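Local coordinates for DUF523 domain-containing protein (Uncultured bacterium, PDB 6ZW9) that probably removes sulfur from 2-thiouracil with the help of a [4Fe-4S] cluster, one iron of which here binds hydrogen sulfide, at residues L12-R17 and A39-P44. Sequence-based numbering, arbitrary orientation.
With SF4 (iron/sulfur cluster), chain C; H2S (hydrosulfuric acid), chain E.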
loop_
_atom_site.group_PDB
_atom_site.type_symbol
_atom_site.label_atom_id
_atom_site.label_comp_id
_atom_site.label_asym_id
_atom_site.label_seq_id
_atom_site.Cartn_x
_atom_site.Cartn_y
_atom_site.Cartn_z
ATOM N N LEU A 12 3.905 -4.805 8.127
ATOM C CA LEU A 12 4.105 -4.828 9.575
ATOM C C LEU A 12 3.740 -6.184 10.215
ATOM O O LEU A 12 3.714 -6.270 11.444
ATOM C CB LEU A 12 3.285 -3.733 10.231
ATOM C CG LEU A 12 3.660 -2.328 9.830
ATOM C CD1 LEU A 12 2.736 -1.359 10.501
ATOM C CD2 LEU A 12 5.124 -2.008 10.215
ATOM N N GLY A 13 3.481 -7.217 9.403
ATOM C CA GLY A 13 3.177 -8.556 9.900
ATOM C C GLY A 13 1.717 -8.820 10.210
ATOM O O GLY A 13 1.387 -9.883 10.741
ATOM N N GLN A 14 0.821 -7.880 9.865
ATOM C CA GLN A 14 -0.604 -8.103 10.101
ATOM C C GLN A 14 -1.164 -9.065 9.055
ATOM O O GLN A 14 -0.830 -8.965 7.871
ATOM C CB GLN A 14 -1.360 -6.794 10.135
ATOM C CG GLN A 14 -0.809 -5.822 11.196
ATOM C CD GLN A 14 -1.773 -4.696 11.452
ATOM O OE1 GLN A 14 -2.975 -4.824 11.210
ATOM N NE2 GLN A 14 -1.298 -3.596 12.020
ATOM N N PRO A 15 -2.003 -10.025 9.490
ATOM C CA PRO A 15 -2.501 -11.044 8.553
ATOM C C PRO A 15 -3.697 -10.577 7.739
ATOM O O PRO A 15 -4.753 -11.216 7.737
ATOM C CB PRO A 15 -2.881 -12.216 9.475
ATOM C CG PRO A 15 -3.363 -11.515 10.737
ATOM C CD PRO A 15 -2.456 -10.283 10.880
ATOM N N VAL A 16 -3.529 -9.470 7.031
ATOM C CA VAL A 16 -4.618 -8.875 6.263
ATOM C C VAL A 16 -4.517 -9.129 4.754
ATOM O O VAL A 16 -5.357 -8.613 4.013
ATOM C CB VAL A 16 -4.661 -7.354 6.543
ATOM C CG1 VAL A 16 -5.111 -7.064 7.966
ATOM C CG2 VAL A 16 -3.295 -6.700 6.245
ATOM N N ARG A 17 -3.511 -9.884 4.281
ATOM C CA ARG A 17 -3.373 -10.182 2.854
ATOM C C ARG A 17 -4.590 -10.952 2.348
ATOM O O ARG A 17 -5.316 -11.549 3.151
ATOM C CB ARG A 17 -2.076 -10.970 2.583
ATOM C CG ARG A 17 -0.826 -10.086 2.679
ATOM C CD ARG A 17 -0.568 -9.311 1.383
ATOM N NE ARG A 17 -0.134 -10.195 0.293
ATOM C CZ ARG A 17 0.224 -9.778 -0.920
ATOM N NH1 ARG A 17 0.214 -8.482 -1.215
ATOM N NH2 ARG A 17 0.611 -10.652 -1.843
ATOM N N ALA A 39 5.038 4.670 12.530
ATOM C CA ALA A 39 4.685 3.856 11.349
ATOM C C ALA A 39 3.220 3.468 11.489
ATOM O O ALA A 39 2.917 2.554 12.246
ATOM C CB ALA A 39 5.553 2.607 11.281
ATOM N N LEU A 40 2.317 4.212 10.849
ATOM C CA LEU A 40 0.885 3.977 10.958
ATOM C C LEU A 40 0.412 2.921 9.989
ATOM O O LEU A 40 0.484 3.097 8.777
ATOM C CB LEU A 40 0.072 5.269 10.781
ATOM C CG LEU A 40 0.341 6.393 11.798
ATOM C CD1 LEU A 40 -0.652 7.528 11.603
ATOM C CD2 LEU A 40 0.224 5.886 13.246
ATOM N N ALA A 41 -0.076 1.828 10.532
ATOM C CA ALA A 41 -0.543 0.702 9.730
ATOM C C ALA A 41 -1.829 1.045 8.994
ATOM O O ALA A 41 -2.731 1.628 9.574
ATOM C CB ALA A 41 -0.781 -0.503 10.637
ATOM N N PHE A 42 -1.925 0.609 7.735
ATOM C CA PHE A 42 -3.144 0.821 6.965
ATOM C C PHE A 42 -3.266 -0.224 5.888
ATOM O O PHE A 42 -2.289 -0.495 5.187
ATOM C CB PHE A 42 -3.157 2.231 6.343
ATOM C CG PHE A 42 -4.472 2.573 5.668
ATOM C CD1 PHE A 42 -4.635 2.404 4.296
ATOM C CD2 PHE A 42 -5.564 2.982 6.413
ATOM C CE1 PHE A 42 -5.858 2.654 3.682
ATOM C CE2 PHE A 42 -6.797 3.251 5.790
ATOM C CZ PHE A 42 -6.919 3.104 4.426
ATOM N N CYS A 43 -4.470 -0.789 5.722
ATOM C CA CYS A 43 -4.713 -1.738 4.633
ATOM C C CYS A 43 -5.892 -1.188 3.840
ATOM O O CYS A 43 -7.021 -1.196 4.321
ATOM C CB CYS A 43 -5.006 -3.152 5.126
ATOM S SG CYS A 43 -5.559 -4.254 3.794
ATOM N N PRO A 44 -5.633 -0.682 2.637
ATOM C CA PRO A 44 -6.726 -0.129 1.823
ATOM C C PRO A 44 -7.884 -1.089 1.532
ATOM O O PRO A 44 -9.034 -0.656 1.516
ATOM C CB PRO A 44 -6.006 0.247 0.507
ATOM C CG PRO A 44 -4.561 0.498 0.937
ATOM C CD PRO A 44 -4.321 -0.570 1.954
HETATM FE FE1 SF4 C . -2.980 -6.053 0.307
HETATM FE FE2 SF4 C . -1.056 -5.400 2.191
HETATM FE FE3 SF4 C . -3.689 -4.556 2.527
HETATM FE FE4 SF4 C . -2.082 -3.425 0.566
HETATM S S1 SF4 C . -1.801 -3.330 2.881
HETATM S S2 SF4 C . -4.270 -4.098 0.319
HETATM S S3 SF4 C . -0.860 -5.273 -0.124
HETATM S S4 SF4 C . -2.904 -6.732 2.536
HETATM S S H2S E . -3.668 -8.123 -0.495
#
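Loop 12-17 meets strand 39-42 and the turn after it in a largely apolar contact beside the iron-sulfur cluster, with no hydrogen bond passing between the two segments. On the strand, the Ala41 methyl receives two side chains: Leu12 brings CD1 to 3.6 Å from Ala41 CB, and the amide end of Gln14, on an extended chain, sets NE2 3.4 Å from the same CB. Further along, Val16 CG2 packs on Cys43 CB at 4.1 Å, and that methyl also faces S4 of the cluster.

Cys43 does the metal binding. Its SG stands anti to the backbone N (chi1 171°) and ligates FE3 at 2.3 Å, while as N-cap residue it also caps a backbone N of helix 44-47. FE1 has a different outer ligand: the sulfur of H2S, 2.3 Å away, consistent with the iron at which a desulfurase would take up sulfur from its substrate. Arg17 points its CB away from segment 39-44, and the side chain bends at chi2 (-83°) and chi3 (-70°) to run along the cluster. Its CD comes to 3.8 Å from the H2S sulfur. S3 lies at the guanidinium edge, in its plane, 3.6 Å from Arg17 NH1. With an alanine here, this flank of the cluster would probably lose its cover, and S3 and the H2S sulfur the guanidinium charge beside them.

Val16 O accepts a hydrogen bond from Arg54. Strand 39-42 is an outermost strand of the parallel sheet, hydrogen-bonded through its backbone to strand 5-8; Phe42 packs on helix 73-90, while Leu12 and Ala39 reach helix 28-35.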